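Local atomic coordinates of Mll8193 protein (Mesorhizobium loti, PDB entry 3FH1), a protein that is of unknown function but belongs to the SnoaL-like family of the NTF2 clan, whose cone-shaped fold often holds a ligand-binding or catalytic pocket. Residues Glu40-Thr51 and Gln116-Val127; Gln76-Glu84 and Ile95-Asp103. All coordinates share one frame; numbering follows the deposited sequence.

Contact 1. Residues Glu40-Thr51 and Gln116-Val127. With EDO (1,2-ethanediol), chain D.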
loop_
_atom_site.group_PDB
_atom_site.type_symbol
_atom_site.label_atom_id
_atom_site.label_comp_id
_atom_site.label_asym_id
_atom_site.label_seq_id
_atom_site.Cartn_x
_atom_site.Cartn_y
_atom_site.Cartn_z
ATOM N N GLU A 40 -8.905 -10.893 19.562
ATOM C CA GLU A 40 -10.252 -11.053 19.022
ATOM C C GLU A 40 -10.387 -10.541 17.592
ATOM O O GLU A 40 -11.315 -10.918 16.862
ATOM C CB GLU A 40 -11.238 -10.366 19.954
ATOM C CG GLU A 40 -11.183 -8.864 19.899
ATOM C CD GLU A 40 -11.790 -8.197 21.165
ATOM O OE1 GLU A 40 -11.383 -8.537 22.289
ATOM O OE2 GLU A 40 -12.637 -7.313 20.981
ATOM N N LEU A 41 -9.446 -9.707 17.159
ATOM C CA LEU A 41 -9.490 -9.117 15.818
ATOM C C LEU A 41 -8.760 -9.955 14.761
ATOM O O LEU A 41 -8.847 -9.627 13.581
ATOM C CB LEU A 41 -8.839 -7.727 15.812
ATOM C CG LEU A 41 -9.464 -6.658 16.685
ATOM C CD1 LEU A 41 -8.604 -5.409 16.591
ATOM C CD2 LEU A 41 -10.883 -6.393 16.217
ATOM N N ILE A 42 -7.998 -10.993 15.177
ATOM C CA ILE A 42 -7.042 -11.697 14.329
ATOM C C ILE A 42 -7.497 -13.123 14.105
ATOM O O ILE A 42 -7.819 -13.827 15.060
ATOM C CB ILE A 42 -5.641 -11.666 15.001
ATOM C CG1 ILE A 42 -5.234 -10.194 15.103
ATOM C CG2 ILE A 42 -4.561 -12.500 14.232
ATOM C CD1 ILE A 42 -3.971 -9.904 15.888
ATOM N N ALA A 43 -7.548 -13.525 12.846
ATOM C CA ALA A 43 -7.885 -14.887 12.460
ATOM C C ALA A 43 -6.829 -15.898 12.920
ATOM O O ALA A 43 -5.640 -15.563 13.080
ATOM C CB ALA A 43 -8.054 -14.984 10.938
ATOM N N GLU A 44 -7.269 -17.143 13.137
ATOM C CA GLU A 44 -6.358 -18.195 13.565
ATOM C C GLU A 44 -5.194 -18.304 12.621
ATOM O O GLU A 44 -4.045 -18.502 13.054
ATOM C CB GLU A 44 -7.081 -19.544 13.609
ATOM C CG GLU A 44 -6.237 -20.640 14.187
ATOM C CD GLU A 44 -6.975 -21.999 14.183
ATOM O OE1 GLU A 44 -6.908 -22.730 13.178
ATOM O OE2 GLU A 44 -7.608 -22.321 15.202
ATOM N N GLU A 45 -5.477 -18.164 11.335
ATOM C CA GLU A 45 -4.486 -18.365 10.280
ATOM C C GLU A 45 -3.874 -17.056 9.773
ATOM O O GLU A 45 -3.137 -17.078 8.767
ATOM C CB GLU A 45 -5.099 -19.127 9.098
ATOM C CG GLU A 45 -6.041 -18.315 8.215
ATOM C CD GLU A 45 -7.544 -18.283 8.702
ATOM O OE1 GLU A 45 -7.858 -18.417 9.933
ATOM O OE2 GLU A 45 -8.415 -18.103 7.804
ATOM N N CYS A 46 -4.104 -15.947 10.480
ATOM C CA CYS A 46 -3.612 -14.609 10.033
ATOM C C CYS A 46 -2.121 -14.630 9.638
ATOM O O CYS A 46 -1.342 -15.273 10.318
ATOM C CB CYS A 46 -3.804 -13.593 11.112
ATOM S SG CYS A 46 -3.548 -11.876 10.575
ATOM N N VAL A 47 -1.762 -13.930 8.561
ATOM C CA VAL A 47 -0.385 -13.779 8.146
ATOM C C VAL A 47 -0.046 -12.280 8.086
ATOM O O VAL A 47 -0.796 -11.505 7.495
ATOM C CB VAL A 47 -0.155 -14.394 6.769
ATOM C CG1 VAL A 47 1.257 -14.107 6.198
ATOM C CG2 VAL A 47 -0.366 -15.913 6.857
ATOM N N ILE A 48 1.100 -11.912 8.641
ATOM C CA ILE A 48 1.673 -10.586 8.458
ATOM C C ILE A 48 2.901 -10.760 7.523
ATOM O O ILE A 48 3.755 -11.633 7.736
ATOM C CB ILE A 48 2.134 -9.998 9.791
ATOM C CG1 ILE A 48 0.933 -9.709 10.671
ATOM C CG2 ILE A 48 2.973 -8.697 9.568
ATOM C CD1 ILE A 48 1.355 -9.366 12.135
ATOM N N GLU A 49 2.995 -9.888 6.512
ATOM C CA GLU A 49 4.203 -9.767 5.690
ATOM C C GLU A 49 4.770 -8.451 6.162
ATOM O O GLU A 49 4.270 -7.383 5.834
ATOM C CB GLU A 49 3.888 -9.807 4.219
ATOM C CG GLU A 49 3.324 -11.160 3.795
ATOM C CD GLU A 49 3.144 -11.327 2.313
ATOM O OE1 GLU A 49 3.353 -10.368 1.538
ATOM O OE2 GLU A 49 2.743 -12.467 1.925
ATOM N N ASN A 50 5.781 -8.502 7.025
ATOM C CA ASN A 50 6.266 -7.272 7.658
ATOM C C ASN A 50 7.099 -6.429 6.682
ATOM O O ASN A 50 7.542 -6.871 5.623
ATOM C CB ASN A 50 7.057 -7.575 8.948
ATOM C CG ASN A 50 7.101 -6.382 9.979
ATOM O OD1 ASN A 50 6.408 -5.358 9.876
ATOM N ND2 ASN A 50 7.945 -6.564 11.001
ATOM N N THR A 51 7.362 -5.215 7.130
ATOM C CA THR A 51 7.980 -4.146 6.326
ATOM C C THR A 51 9.412 -4.399 5.969
ATOM O O THR A 51 9.914 -3.833 4.997
ATOM C CB THR A 51 7.941 -2.822 7.076
ATOM O OG1 THR A 51 8.597 -2.992 8.359
ATOM C CG2 THR A 51 6.526 -2.278 7.304
ATOM N N GLN A 116 -11.562 -11.542 6.710
ATOM C CA GLN A 116 -12.414 -12.639 6.271
ATOM C C GLN A 116 -13.121 -13.112 7.534
ATOM O O GLN A 116 -12.485 -13.238 8.588
ATOM C CB GLN A 116 -11.573 -13.743 5.690
ATOM C CG GLN A 116 -12.346 -14.916 5.244
ATOM C CD GLN A 116 -11.450 -15.911 4.561
ATOM O OE1 GLN A 116 -11.212 -16.995 5.075
ATOM N NE2 GLN A 116 -10.878 -15.505 3.440
ATOM N N ASP A 117 -14.415 -13.385 7.443
ATOM C CA ASP A 117 -15.211 -13.795 8.609
ATOM C C ASP A 117 -15.075 -12.817 9.777
ATOM O O ASP A 117 -15.143 -13.220 10.936
ATOM C CB ASP A 117 -14.833 -15.205 9.091
ATOM C CG ASP A 117 -15.495 -16.304 8.289
ATOM O OD1 ASP A 117 -16.016 -16.007 7.190
ATOM O OD2 ASP A 117 -15.464 -17.473 8.758
ATOM N N GLY A 118 -14.907 -11.530 9.480
ATOM C CA GLY A 118 -14.867 -10.526 10.536
ATOM C C GLY A 118 -13.565 -10.377 11.302
ATOM O O GLY A 118 -13.542 -9.695 12.332
ATOM N N ARG A 119 -12.531 -11.088 10.856
ATOM C CA ARG A 119 -11.203 -10.991 11.456
ATOM C C ARG A 119 -10.120 -10.723 10.421
ATOM O O ARG A 119 -10.286 -11.097 9.216
ATOM C CB ARG A 119 -10.847 -12.250 12.260
ATOM C CG ARG A 119 -11.752 -12.475 13.480
ATOM C CD ARG A 119 -11.239 -13.631 14.349
ATOM N NE ARG A 119 -12.121 -13.845 15.512
ATOM C CZ ARG A 119 -13.239 -14.550 15.454
ATOM N NH1 ARG A 119 -13.598 -15.123 14.333
ATOM N NH2 ARG A 119 -14.000 -14.673 16.518
ATOM N N ILE A 120 -9.033 -10.113 10.875
ATOM C CA ILE A 120 -7.887 -9.838 9.989
ATOM C C ILE A 120 -7.220 -11.139 9.624
ATOM O O ILE A 120 -6.807 -11.879 10.536
ATOM C CB ILE A 120 -6.842 -8.920 10.628
ATOM C CG1 ILE A 120 -7.517 -7.591 10.975
ATOM C CG2 ILE A 120 -5.642 -8.700 9.705
ATOM C CD1 ILE A 120 -6.832 -6.769 12.068
ATOM N N VAL A 121 -7.118 -11.441 8.319
ATOM C CA VAL A 121 -6.436 -12.624 7.831
ATOM C C VAL A 121 -5.105 -12.334 7.165
ATOM O O VAL A 121 -4.305 -13.235 7.014
ATOM C CB VAL A 121 -7.268 -13.414 6.867
ATOM C CG1 VAL A 121 -8.437 -14.068 7.563
ATOM C CG2 VAL A 121 -7.701 -12.618 5.639
ATOM N N GLU A 122 -4.899 -11.074 6.760
ATOM C CA GLU A 122 -3.707 -10.693 6.005
ATOM C C GLU A 122 -3.384 -9.239 6.311
ATOM O O GLU A 122 -4.265 -8.362 6.373
ATOM C CB GLU A 122 -3.978 -10.891 4.508
ATOM C CG GLU A 122 -2.905 -10.481 3.550
ATOM C CD GLU A 122 -3.287 -10.824 2.095
ATOM O OE1 GLU A 122 -4.170 -10.141 1.506
ATOM O OE2 GLU A 122 -2.713 -11.797 1.556
ATOM N N ALA A 123 -2.117 -8.986 6.601
ATOM C CA ALA A 123 -1.630 -7.621 6.811
ATOM C C ALA A 123 -0.276 -7.547 6.129
ATOM O O ALA A 123 0.648 -8.307 6.486
ATOM C CB ALA A 123 -1.470 -7.275 8.285
HETATM N N MSE A 124 -0.122 -6.605 5.199
HETATM C CA MSE A 124 1.114 -6.483 4.393
HETATM C C MSE A 124 1.686 -5.076 4.503
HETATM O O MSE A 124 1.073 -4.107 4.061
HETATM C CB MSE A 124 0.806 -6.853 2.932
HETATM C CG MSE A 124 0.199 -8.222 2.783
HETATM SE SE MSE A 124 -0.311 -8.478 0.978
HETATM C CE MSE A 124 -0.358 -10.304 0.842
ATOM N N GLY A 125 2.854 -4.965 5.112
ATOM C CA GLY A 125 3.443 -3.679 5.426
ATOM C C GLY A 125 4.572 -3.268 4.519
ATOM O O GLY A 125 5.402 -4.087 4.096
ATOM N N TYR A 126 4.589 -1.956 4.184
ATOM C CA TYR A 126 5.648 -1.371 3.378
ATOM C C TYR A 126 6.043 0.017 3.885
ATOM O O TYR A 126 5.249 0.641 4.577
ATOM C CB TYR A 126 5.207 -1.240 1.936
ATOM C CG TYR A 126 4.708 -2.518 1.262
ATOM C CD1 TYR A 126 3.454 -3.013 1.519
ATOM C CD2 TYR A 126 5.506 -3.226 0.396
ATOM C CE1 TYR A 126 2.986 -4.158 0.869
ATOM C CE2 TYR A 126 5.053 -4.374 -0.238
ATOM C CZ TYR A 126 3.791 -4.860 0.017
ATOM O OH TYR A 126 3.322 -6.010 -0.617
ATOM N N VAL A 127 7.229 0.495 3.502
ATOM C CA VAL A 127 7.776 1.746 3.977
ATOM C C VAL A 127 8.442 2.507 2.863
ATOM O O VAL A 127 8.683 1.967 1.802
ATOM C CB VAL A 127 8.819 1.527 5.100
ATOM C CG1 VAL A 127 8.124 1.093 6.393
ATOM C CG2 VAL A 127 9.913 0.507 4.684
HETATM C C1 EDO D . -10.018 -15.180 18.684
HETATM O O1 EDO D . -10.297 -14.233 17.610
HETATM C C2 EDO D . -11.259 -15.437 19.512
HETATM O O2 EDO D . -11.890 -14.187 19.877
HETATM O O HOH W 1 -13.169 -12.757 18.273
HETATM O O HOH W 2 -10.814 -17.092 8.136
HETATM O O HOH W 3 3.825 -7.718 1.603
#

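Contact 2. Residues Gln76-Glu84 and Ile95-Asp103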
loop_
_atom_site.group_PDB
_atom_site.type_symbol
_atom_site.label_atom_id
_atom_site.label_comp_id
_atom_site.label_asym_id
_atom_site.label_seq_id
_atom_site.Cartn_x
_atom_site.Cartn_y
_atom_site.Cartn_z
ATOM N N GLN A 76 6.248 -0.613 22.570
ATOM C CA GLN A 76 7.675 -0.270 22.605
ATOM C C GLN A 76 7.852 1.183 23.069
ATOM O O GLN A 76 7.390 2.099 22.389
ATOM C CB GLN A 76 8.306 -0.465 21.218
ATOM C CG GLN A 76 9.817 -0.235 21.137
ATOM C CD GLN A 76 10.617 -1.192 22.005
ATOM O OE1 GLN A 76 10.160 -2.285 22.341
ATOM N NE2 GLN A 76 11.822 -0.782 22.372
ATOM N N PRO A 77 8.530 1.407 24.219
ATOM C CA PRO A 77 8.721 2.777 24.706
ATOM C C PRO A 77 9.335 3.725 23.684
ATOM O O PRO A 77 10.213 3.350 22.872
ATOM C CB PRO A 77 9.661 2.610 25.928
ATOM C CG PRO A 77 9.483 1.212 26.347
ATOM C CD PRO A 77 9.156 0.417 25.108
ATOM N N GLY A 78 8.826 4.944 23.691
ATOM C CA GLY A 78 9.358 5.995 22.851
ATOM C C GLY A 78 8.943 5.963 21.406
ATOM O O GLY A 78 9.477 6.726 20.616
ATOM N N THR A 79 7.995 5.095 21.069
ATOM C CA THR A 79 7.555 4.946 19.684
ATOM C C THR A 79 6.062 5.210 19.596
ATOM O O THR A 79 5.325 5.038 20.576
ATOM C CB THR A 79 7.829 3.556 19.167
ATOM O OG1 THR A 79 6.986 2.625 19.847
ATOM C CG2 THR A 79 9.281 3.172 19.359
ATOM N N ARG A 80 5.622 5.664 18.421
ATOM C CA ARG A 80 4.214 5.951 18.177
ATOM C C ARG A 80 3.936 5.956 16.675
ATOM O O ARG A 80 4.851 5.877 15.854
ATOM C CB ARG A 80 3.817 7.312 18.770
ATOM C CG ARG A 80 4.195 8.537 17.915
ATOM C CD ARG A 80 3.869 9.856 18.611
ATOM N NE ARG A 80 4.223 11.014 17.787
ATOM C CZ ARG A 80 5.416 11.624 17.785
ATOM N NH1 ARG A 80 6.408 11.203 18.567
ATOM N NH2 ARG A 80 5.620 12.666 16.985
ATOM N N PHE A 81 2.660 6.031 16.340
ATOM C CA PHE A 81 2.228 6.181 14.954
ATOM C C PHE A 81 1.299 7.369 14.808
ATOM O O PHE A 81 0.433 7.586 15.661
ATOM C CB PHE A 81 1.433 4.960 14.453
ATOM C CG PHE A 81 2.237 3.698 14.298
ATOM C CD1 PHE A 81 2.454 2.845 15.368
ATOM C CD2 PHE A 81 2.724 3.319 13.069
ATOM C CE1 PHE A 81 3.203 1.654 15.196
ATOM C CE2 PHE A 81 3.450 2.149 12.913
ATOM C CZ PHE A 81 3.670 1.316 14.010
ATOM N N ASP A 82 1.470 8.129 13.720
ATOM C CA ASP A 82 0.464 9.060 13.265
ATOM C C ASP A 82 -0.249 8.393 12.097
ATOM O O ASP A 82 0.372 7.820 11.208
ATOM C CB ASP A 82 1.067 10.345 12.745
ATOM C CG ASP A 82 1.800 11.137 13.792
ATOM O OD1 ASP A 82 1.407 11.066 14.966
ATOM O OD2 ASP A 82 2.761 11.832 13.426
ATOM N N LEU A 83 -1.566 8.442 12.121
ATOM C CA LEU A 83 -2.387 7.930 11.036
ATOM C C LEU A 83 -2.542 9.014 9.984
ATOM O O LEU A 83 -3.015 10.133 10.267
ATOM C CB LEU A 83 -3.764 7.543 11.540
ATOM C CG LEU A 83 -3.736 6.364 12.517
ATOM C CD1 LEU A 83 -5.084 6.168 13.188
ATOM C CD2 LEU A 83 -3.328 5.077 11.760
ATOM N N GLU A 84 -2.189 8.669 8.755
ATOM C CA GLU A 84 -2.358 9.568 7.628
ATOM C C GLU A 84 -3.730 9.385 6.983
ATOM O O GLU A 84 -4.444 10.367 6.736
ATOM C CB GLU A 84 -1.250 9.407 6.588
ATOM C CG GLU A 84 0.096 9.812 7.089
ATOM C CD GLU A 84 1.194 9.638 6.020
ATOM O OE1 GLU A 84 0.919 9.002 4.974
ATOM O OE2 GLU A 84 2.309 10.132 6.243
ATOM N N ILE A 95 -4.008 1.457 5.261
ATOM C CA ILE A 95 -3.765 2.389 6.373
ATOM C C ILE A 95 -2.415 2.980 6.147
ATOM O O ILE A 95 -1.394 2.266 6.229
ATOM C CB ILE A 95 -3.759 1.712 7.770
ATOM C CG1 ILE A 95 -5.036 0.855 7.970
ATOM C CG2 ILE A 95 -3.586 2.757 8.827
ATOM C CD1 ILE A 95 -4.914 -0.136 9.170
ATOM N N ARG A 96 -2.407 4.262 5.759
ATOM C CA ARG A 96 -1.139 5.009 5.661
ATOM C C ARG A 96 -0.826 5.625 6.999
ATOM O O ARG A 96 -1.693 6.176 7.677
ATOM C CB ARG A 96 -1.169 6.079 4.561
ATOM C CG ARG A 96 -1.027 5.524 3.145
ATOM C CD ARG A 96 -0.891 6.697 2.188
ATOM N NE ARG A 96 -2.057 7.565 2.007
ATOM C CZ ARG A 96 -2.105 8.867 2.312
ATOM N NH1 ARG A 96 -1.156 9.451 2.997
ATOM N NH2 ARG A 96 -3.155 9.604 1.958
ATOM N N TRP A 97 0.453 5.570 7.359
ATOM C CA TRP A 97 0.965 6.010 8.639
ATOM C C TRP A 97 2.361 6.577 8.593
ATOM O O TRP A 97 3.088 6.425 7.623
ATOM C CB TRP A 97 0.897 4.846 9.661
ATOM C CG TRP A 97 1.432 3.541 9.174
ATOM C CD1 TRP A 97 0.674 2.460 8.818
ATOM C CD2 TRP A 97 2.806 3.103 9.084
ATOM N NE1 TRP A 97 1.464 1.415 8.447
ATOM C CE2 TRP A 97 2.773 1.767 8.614
ATOM C CE3 TRP A 97 4.041 3.695 9.325
ATOM C CZ2 TRP A 97 3.941 1.034 8.379
ATOM C CZ3 TRP A 97 5.183 2.968 9.082
ATOM C CH2 TRP A 97 5.125 1.664 8.649
ATOM N N ARG A 98 2.721 7.276 9.670
ATOM C CA ARG A 98 4.077 7.705 9.952
ATOM C C ARG A 98 4.454 7.103 11.305
ATOM O O ARG A 98 3.739 7.297 12.305
ATOM C CB ARG A 98 4.194 9.219 10.001
ATOM C CG ARG A 98 5.601 9.639 10.382
ATOM C CD ARG A 98 5.790 11.129 10.395
ATOM N NE ARG A 98 5.458 11.822 9.155
ATOM C CZ ARG A 98 6.359 12.071 8.214
ATOM N NH1 ARG A 98 7.616 11.671 8.363
ATOM N NH2 ARG A 98 6.016 12.742 7.130
ATOM N N TYR A 99 5.531 6.331 11.304
ATOM C CA TYR A 99 6.048 5.685 12.526
ATOM C C TYR A 99 7.195 6.514 13.076
ATOM O O TYR A 99 8.143 6.847 12.347
ATOM C CB TYR A 99 6.539 4.274 12.162
ATOM C CG TYR A 99 7.173 3.522 13.307
ATOM C CD1 TYR A 99 6.451 3.211 14.415
ATOM C CD2 TYR A 99 8.501 3.071 13.233
ATOM C CE1 TYR A 99 7.000 2.501 15.464
ATOM C CE2 TYR A 99 9.087 2.364 14.300
ATOM C CZ TYR A 99 8.316 2.065 15.408
ATOM O OH TYR A 99 8.835 1.352 16.485
ATOM N N TRP A 100 7.118 6.805 14.381
ATOM C CA TRP A 100 8.134 7.559 15.093
ATOM C C TRP A 100 8.900 6.605 15.970
ATOM O O TRP A 100 8.323 5.877 16.769
ATOM C CB TRP A 100 7.514 8.660 15.950
ATOM C CG TRP A 100 6.833 9.699 15.170
ATOM C CD1 TRP A 100 5.529 9.704 14.741
ATOM C CD2 TRP A 100 7.394 10.935 14.750
ATOM N NE1 TRP A 100 5.270 10.861 14.067
ATOM C CE2 TRP A 100 6.398 11.633 14.051
ATOM C CE3 TRP A 100 8.657 11.511 14.879
ATOM C CZ2 TRP A 100 6.613 12.894 13.498
ATOM C CZ3 TRP A 100 8.868 12.751 14.318
ATOM C CH2 TRP A 100 7.840 13.436 13.653
HETATM N N MSE A 101 10.218 6.630 15.798
HETATM C CA MSE A 101 11.138 5.733 16.483
HETATM C C MSE A 101 11.702 6.384 17.736
HETATM O O MSE A 101 11.669 7.601 17.884
HETATM C CB MSE A 101 12.257 5.357 15.532
HETATM C CG MSE A 101 11.843 4.340 14.513
HETATM SE SE MSE A 101 12.997 4.422 12.946
HETATM C CE MSE A 101 12.052 5.657 12.049
ATOM N N ALA A 102 12.203 5.553 18.645
ATOM C CA ALA A 102 12.751 6.037 19.916
ATOM C C ALA A 102 13.890 7.024 19.734
ATOM O O ALA A 102 14.070 7.889 20.577
ATOM C CB ALA A 102 13.177 4.870 20.799
ATOM N N ASP A 103 14.636 6.918 18.630
ATOM C CA ASP A 103 15.732 7.856 18.355
ATOM C C ASP A 103 15.264 9.169 17.777
ATOM O O ASP A 103 16.086 9.990 17.402
ATOM C CB ASP A 103 16.763 7.253 17.404
ATOM C CG ASP A 103 16.216 7.014 16.008
ATOM O OD1 ASP A 103 15.090 7.469 15.681
ATOM O OD2 ASP A 103 16.936 6.363 15.232
HETATM O O HOH W 4 7.343 -0.177 17.953
#

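Contact 1. Residues Glu40-Thr51 and Gln116-Val127
Val-47 and Glu-49 of the strand 46-49 bond to the strand 119-127 in parallel pairing, part of the curved mixed sheet of the NTF2-like fold. Val-47 N meets Val-121 O, and Val-47 O takes Ala-123 N at 3.0 Å. Glu-49 N then reaches Ala-123 O at 2.8 Å, and Gly-125 N gives a straight bond to Glu-49 O (179°). Before the turn at Ala-43 to Cys-46, Ile-120 N donates to Leu-41 O, and Ile-120 O accepts the N-H of Ala-43. Val-121 and Glu-122 form a classic beta bulge against Arg-114. At the outer end Arg-119 CB lies against Ala-43, and its extended chain passes the carbonyls of Glu-40 and Ile-42. Its NE makes weak bonds to Glu-40 O and to an ethanediol. On the buried face Ile-42, Ile-48 and Ala-123 pack against Trp-70 of the helix 63-75. On the other face the carboxylate of Glu-49 lies alongside the selenomethionine Met-124, with OE1 3.8 Å from CE. That same oxygen has a salt bridge to Arg-108 of the second subunit. With CG2 turned opposite its own carbonyl carbon, Thr-51 lays this methyl over the bare backbone of Gly-125, with CG2 3.5 Å from Gly-125 C and 3.8 Å from Val-127 CG1.

Contact 2. Residues Gln76-Glu84 and Ile95-Asp103
Arg-80 lies flat on Trp-100 across this antiparallel hairpin. The guanidinium and indole planes are 13° apart, and Arg-80 CZ sits 3.5 Å from the centroid of the five-membered ring, a cation-pi stack. At the indole edge, Trp-100 NE1 donates in its ring plane to Asp-82 OD2 at 2.8 Å, meeting that oxygen from above the carboxylate plane. The indole is thus held by one face and by its N-H. Arg-80 places CG between its backbone N and carbonyl carbon (chi1 80°), and the extended chain then runs alongside the indole. A leucine in place of Trp-100 would probably leave the Arg-80 guanidinium without its stacking surface and Asp-82 OD2 without its indole donor. Further along, Glu-84 OE1 makes a salt bridge to Arg-96 NH1 at 2.9 Å, while its OE2 pairs with Arg-108. Phe-81, Trp-97 and Tyr-99 form an aromatic cluster on the other face. The Phe-81 edge points at the Trp-97 face in a T-shaped pair (planes at 90°), and Tyr-99 CD1 comes over one Phe-81 face, 3.4 Å from CZ. The hydrogen-bonded pairs Arg-80 with Trp-100 and Asp-82 with Arg-98 fix the register behind these groups. Leu-83 CD2 meets Ile-95 CG2, and both side chains touch the helix 16-31. The strand 92-100 is flanked on its other side by the strand 106-116, where Asn-111 OD1 accepts the N-H of Trp-97 NE1.

Overall arrangement
Both contacts pair strands of one mixed sheet, on opposite sides of the chain's centre, with the strand 106-116 between them. Contact 1 is parallel and joins distant parts of the chain. It is partly buried, and its inner face is aliphatic against the helix 63-75. Contact 2 is an antiparallel hairpin nearer the surface. Its side chains carry charge pairs, a cation-pi stack and an aromatic cluster, where contact 1 relies mainly on backbone bonds. The two meet where Val-127 CG1 packs 3.8 Å from Trp-97 CH2. Both also reach the second subunit: Gly-125 O accepts a bond from Lys-128 of that subunit, and Arg-98 pairs with its Asp-56.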